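Local coordinates for protein alpha-L-arabinofuranosidase B (Aspergillus kawachii, PDB 6SXT) that hydrolyses terminal non-reducing alpha-L-arabinofuranosides from arabinan, arabinoxylan and arabinogalactan, using a catalytic domain joined to an arabinose-binding beta-trefoil domain, at residues T366-K369 with E370-S373; L380-S383 with Q384-S387. All coordinates share one frame; numbering follows the deposited sequence.

Contact 1 of 2, residues T366-K369 with E370-S373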
ATOM      1  N   THR A 366      28.614  -6.292  30.431  1.00 22.18           N
ATOM      2  CA  THR A 366      27.889  -5.029  30.335  1.00 22.50           C
ATOM      3  C   THR A 366      27.796  -4.651  28.852  1.00 24.65           C
ATOM      4  O   THR A 366      26.770  -4.064  28.450  1.00 23.30           O
ATOM      5  CB  THR A 366      28.539  -3.911  31.157  1.00 25.81           C
ATOM      6  OG1 THR A 366      28.536  -4.393  32.515  1.00 29.24           O
ATOM      7  CG2 THR A 366      27.746  -2.637  31.079  1.00 26.67           C
ATOM      8  N   THR A 367      28.818  -4.949  28.048  1.00 23.80           N
ATOM      9  CA  THR A 367      28.802  -4.650  26.603  1.00 23.84           C
ATOM     10  C   THR A 367      27.592  -5.337  25.957  1.00 24.41           C
ATOM     11  O   THR A 367      26.782  -4.632  25.289  1.00 25.36           O
ATOM     12  CB  THR A 367      30.074  -5.108  25.923  1.00 26.09           C
ATOM     13  OG1 THR A 367      30.356  -6.511  26.135  1.00 36.32           O
ATOM     14  CG2 THR A 367      31.219  -4.304  26.476  1.00 22.41           C
ATOM     15  N   LEU A 368      27.467  -6.621  26.184  1.00 23.26           N
ATOM     16  CA  LEU A 368      26.333  -7.372  25.577  1.00 23.51           C
ATOM     17  C   LEU A 368      24.996  -6.897  26.185  1.00 22.63           C
ATOM     18  O   LEU A 368      23.993  -6.775  25.404  1.00 23.67           O
ATOM     19  CB  LEU A 368      26.589  -8.865  25.724  1.00 21.78           C
ATOM     20  CG  LEU A 368      25.470  -9.791  25.257  1.00 23.55           C
ATOM     21  CD1 LEU A 368      25.212  -9.529  23.775  1.00 24.47           C
ATOM     22  CD2 LEU A 368      25.839 -11.255  25.486  1.00 24.31           C
ATOM     23  N   LYS A 369      24.923  -6.613  27.470  1.00 22.02           N
ATOM     24  CA  LYS A 369      23.696  -6.088  28.098  1.00 22.55           C
ATOM     25  C   LYS A 369      23.223  -4.840  27.377  1.00 23.66           C
ATOM     26  O   LYS A 369      21.998  -4.698  27.131  1.00 21.21           O
ATOM     27  CB  LYS A 369      23.875  -5.820  29.582  1.00 22.35           C
ATOM     28  CG  LYS A 369      23.999  -7.113  30.369  1.00 24.95           C
ATOM     29  CD  LYS A 369      24.151  -6.854  31.833  1.00 26.11           C
ATOM     30  CE  LYS A 369      24.190  -8.109  32.659  1.00 27.67           C
ATOM     31  NZ  LYS A 369      24.329  -7.721  34.078  1.00 32.59           N
ATOM     32  N   GLU A 370      24.136  -3.948  27.026  1.00 20.39           N
ATOM     33  CA  GLU A 370      23.759  -2.717  26.309  1.00 22.10           C
ATOM     34  C   GLU A 370      23.301  -3.072  24.886  1.00 19.69           C
ATOM     35  O   GLU A 370      22.366  -2.383  24.364  1.00 21.52           O
ATOM     36  CB  GLU A 370      24.923  -1.727  26.249  1.00 21.08           C
ATOM     37  CG  GLU A 370      25.307  -1.148  27.576  1.00 20.94           C
ATOM     38  CD  GLU A 370      26.476  -0.184  27.355  1.00 23.60           C
ATOM     39  OE1 GLU A 370      26.750   0.173  26.200  1.00 21.82           O
ATOM     40  OE2 GLU A 370      27.109   0.220  28.378  1.00 23.61           O
ATOM     41  N   GLU A 371      23.954  -4.008  24.223  1.00 20.37           N
ATOM     42  CA  GLU A 371      23.620  -4.449  22.845  1.00 20.73           C
ATOM     43  C   GLU A 371      22.231  -5.127  22.822  1.00 22.00           C
ATOM     44  O   GLU A 371      21.623  -5.175  21.740  1.00 21.74           O
ATOM     45  CB  GLU A 371      24.695  -5.356  22.308  1.00 20.82           C
ATOM     46  CG  GLU A 371      25.993  -4.571  22.030  1.00 21.84           C
ATOM     47  CD  GLU A 371      27.182  -5.470  21.797  1.00 23.00           C
ATOM     48  OE1 GLU A 371      27.169  -6.656  22.231  1.00 23.55           O
ATOM     49  OE2 GLU A 371      28.136  -4.973  21.211  1.00 24.83           O
ATOM     50  N   ALA A 372      21.791  -5.629  23.956  1.00 21.13           N
ATOM     51  CA  ALA A 372      20.456  -6.289  24.093  1.00 20.76           C
ATOM     52  C   ALA A 372      19.445  -5.333  24.708  1.00 20.97           C
ATOM     53  O   ALA A 372      18.402  -5.821  25.203  1.00 23.24           O
ATOM     54  CB  ALA A 372      20.597  -7.515  24.916  1.00 21.90           C
ATOM     55  N   SER A 373      19.745  -4.043  24.764  1.00 19.36           N
ATOM     56  CA  SER A 373      18.837  -3.042  25.344  1.00 20.34           C
ATOM     57  C   SER A 373      18.510  -2.009  24.278  1.00 21.88           C
ATOM     58  O   SER A 373      19.401  -1.592  23.510  1.00 21.30           O
ATOM     59  CB  SER A 373      19.409  -2.411  26.611  1.00 22.18           C
ATOM     60  OG  SER A 373      19.625  -3.438  27.543  1.00 21.13           O
TER
HETATM   61  O   HOH W   1      28.135  -2.297  24.410  1.00 34.19           O

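Contact 2 of 2, residues L380-S383 with Q384-S387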
ATOM      1  N   LEU A 380       9.784   6.783  13.359  1.00 19.37           N
ATOM      2  CA  LEU A 380      10.419   7.823  12.536  1.00 19.45           C
ATOM      3  C   LEU A 380       9.539   8.153  11.329  1.00 21.54           C
ATOM      4  O   LEU A 380       9.652   9.301  10.855  1.00 22.12           O
ATOM      5  CB  LEU A 380      11.810   7.371  12.131  1.00 20.43           C
ATOM      6  CG  LEU A 380      12.824   7.302  13.291  1.00 21.98           C
ATOM      7  CD1 LEU A 380      14.077   6.685  12.823  1.00 21.62           C
ATOM      8  CD2 LEU A 380      13.106   8.707  13.822  1.00 25.88           C
ATOM      9  N   ALA A 381       8.829   7.174  10.764  1.00 19.06           N
ATOM     10  CA  ALA A 381       7.957   7.454   9.587  1.00 19.00           C
ATOM     11  C   ALA A 381       6.470   7.453   9.915  1.00 21.05           C
ATOM     12  O   ALA A 381       5.672   7.805   9.020  1.00 21.53           O
ATOM     13  CB  ALA A 381       8.230   6.455   8.505  1.00 19.01           C
ATOM     14  N   ASN A 382       6.096   7.077  11.114  1.00 19.51           N
ATOM     15  CA  ASN A 382       4.673   7.009  11.495  1.00 19.24           C
ATOM     16  C   ASN A 382       4.577   7.159  12.998  1.00 20.37           C
ATOM     17  O   ASN A 382       5.138   6.311  13.693  1.00 21.28           O
ATOM     18  CB  ASN A 382       3.996   5.735  10.995  1.00 19.88           C
ATOM     19  CG  ASN A 382       2.516   5.830  11.293  1.00 21.92           C
ATOM     20  OD1 ASN A 382       2.098   5.778  12.446  1.00 25.31           O
ATOM     21  ND2 ASN A 382       1.706   5.998  10.245  1.00 23.51           N
ATOM     22  N   SER A 383       3.897   8.201  13.453  1.00 19.65           N
ATOM     23  CA  SER A 383       3.905   8.532  14.894  1.00 20.09           C
ATOM     24  C   SER A 383       3.062   7.575  15.741  1.00 22.49           C
ATOM     25  O   SER A 383       3.157   7.660  16.954  1.00 22.06           O
ATOM     26  CB  SER A 383       3.465   9.970  15.093  1.00 24.69           C
ATOM     27  OG  SER A 383       2.118  10.047  14.731  1.00 27.56           O
ATOM     28  N   GLN A 384       2.246   6.662  15.170  1.00 19.08           N
ATOM     29  CA  GLN A 384       1.543   5.616  15.944  1.00 19.53           C
ATOM     30  C   GLN A 384       2.477   4.446  16.250  1.00 17.95           C
ATOM     31  O   GLN A 384       2.254   3.725  17.171  1.00 20.58           O
ATOM     32  CB  GLN A 384       0.416   4.908  15.151  1.00 22.33           C
ATOM     33  CG  GLN A 384      -0.706   5.740  14.665  1.00 27.27           C
ATOM     34  CD  GLN A 384      -1.807   4.770  14.248  1.00 21.17           C
ATOM     35  OE1 GLN A 384      -2.122   3.824  14.967  1.00 23.51           O
ATOM     36  NE2 GLN A 384      -2.280   5.050  13.054  1.00 22.34           N
ATOM     37  N   CYS A 385       3.494   4.273  15.424  1.00 19.01           N
ATOM     38  CA  CYS A 385       4.399   3.131  15.463  1.00 18.43           C
ATOM     39  C   CYS A 385       5.677   3.577  16.186  1.00 17.66           C
ATOM     40  O   CYS A 385       5.655   4.620  16.898  1.00 18.61           O
ATOM     41  CB  CYS A 385       4.624   2.590  14.080  1.00 19.28           C
ATOM     42  SG  CYS A 385       3.010   2.030  13.392  1.00 22.13           S
ATOM     43  N   PHE A 386       6.693   2.728  16.144  1.00 18.09           N
ATOM     44  CA  PHE A 386       7.903   2.913  16.987  1.00 18.53           C
ATOM     45  C   PHE A 386       9.145   2.646  16.150  1.00 19.09           C
ATOM     46  O   PHE A 386       9.172   1.938  15.104  1.00 17.37           O
ATOM     47  CB  PHE A 386       7.840   2.057  18.249  1.00 18.53           C
ATOM     48  CG  PHE A 386       6.689   2.410  19.143  1.00 18.65           C
ATOM     49  CD1 PHE A 386       6.769   3.487  20.000  1.00 20.47           C
ATOM     50  CD2 PHE A 386       5.473   1.755  19.025  1.00 19.91           C
ATOM     51  CE1 PHE A 386       5.701   3.847  20.799  1.00 21.78           C
ATOM     52  CE2 PHE A 386       4.406   2.115  19.818  1.00 20.73           C
ATOM     53  CZ  PHE A 386       4.503   3.170  20.693  1.00 21.59           C
ATOM     54  N   SER A 387      10.263   3.191  16.702  1.00 18.04           N
ATOM     55  CA  SER A 387      11.612   2.884  16.210  1.00 18.40           C
ATOM     56  C   SER A 387      12.470   2.492  17.430  1.00 17.99           C
ATOM     57  O   SER A 387      12.140   2.942  18.543  1.00 19.04           O
ATOM     58  CB  SER A 387      12.183   4.048  15.447  1.00 18.64           C
ATOM     59  OG  SER A 387      11.385   4.381  14.282  1.00 19.29           O
TER
HETATM   60  O   HOH W   2       4.241   6.086  18.818  1.00 23.00           O

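Contact 1 of 2, residues T366-K369 with E370-S373
Glu370 and Glu371 fold back over the turn that carries Thr366, Thr367 and Leu368. This is the short helix 366-371 of the arabinose-binding beta-trefoil domain, together with its C-terminal end. Both glutamates place CG beside their own backbone N (chi1 -68° in Glu370, -70° in Glu371) and are extended beyond it. Each chain therefore leans toward the start of the helix. Glu370 runs past Thr366, and the two side chains are set obliquely. Its CG lies 3.4 Å from Thr366 O, and its OE2 meets the methyl CG2 of Thr366 at 4.0 Å. The Glu371 side chain crosses that of Leu368 at about a right angle. Its OE1 lies 3.5 Å from Leu368 CA and also meets the methyl CD1. These are contacts of carboxylate oxygens with carbon, not polar bonds between the side chains.

The backbone carries the regular i to i+4 bonds. Glu370 N donates to Thr366 O, Glu371 N to Thr367 O, and Ala372 N to Leu368 O. Thr367 O also accepts a hydrogen bond from a water at 2.8 Å, which donates a weak second one to Glu370 OE1. Thr367 OG1 pairs with Ser365 OG just before the helix. The Lys369 chain is extended beyond CG, and its NZ bonds to Asp362 O.

Ala372 is the first residue to leave helical backbone angles. Its methyl CB lies 3.5 Å from Leu368 O, and its N makes a weak further bond to Lys369 O. Ser373 gives that carbonyl a stronger partner. Its OG, which also accepts from Ala482 N, donates to Lys369 O over 2.7 Å, tilted 27° from the carbonyl plane.

Contact 2 of 2, residues L380-S383 with Q384-S387
Asn382 to Cys385 form a type I beta turn, closed by Cys385 N donating to Asn382 O at 3.1 Å, with the donor 53° out of the carbonyl plane. The Asn382 side chain adds a second bond. Its CG is anti to the backbone N (chi1 -174°), and OD1 accepts from Gln384 N at 2.9 Å. This is an Asx turn laid over the beta turn. OD1 also lies 3.3 Å from Gln384 CB. The Asn382 and Gln384 side chains run side by side and point the same way, with their amide planes 56° apart. Gln384 uses its amide on the 320-322 segment, bonding Gly320 O and Leu322 N.

The turn belongs to the connection between antiparallel strands 374-378 and 386-390 of the beta-trefoil domain. Cys385 ties it to Cys423 by a disulfide. A water donates to both Ser383 O and Cys385 O and sits over one face of the Phe386 ring, offset toward the rim.

Where strand 386-390 begins, Leu380 N donates to Ser387 OG at 3.0 Å. The same hydroxyl bonds to Ala420 O, and Leu380 CG rests 3.4 Å from Ser387 OG.

Contacts 1 and 2 lie in series in the arabinose-binding domain, at the two ends of strand 374-378: helix 366-371 leads into it, and the turn at 382-385 leads out toward strand 386-390. Their nearest atoms are about 10 Å apart and do not touch. Both are partly buried. The centre of contact 1 lies about 36 Å from the centre of the chain, that of contact 2 about 17 Å. Contact 1 rests on helical backbone bonds, with glutamates folded back over Thr366 and Leu368 and Ser373 at the buried end. Contact 2 has no helix. Besides the one backbone bond that closes its turn, a side-chain amide oxygen and a hydroxyl accept from its backbone N-H groups, and a disulfide links it to a second part of the domain.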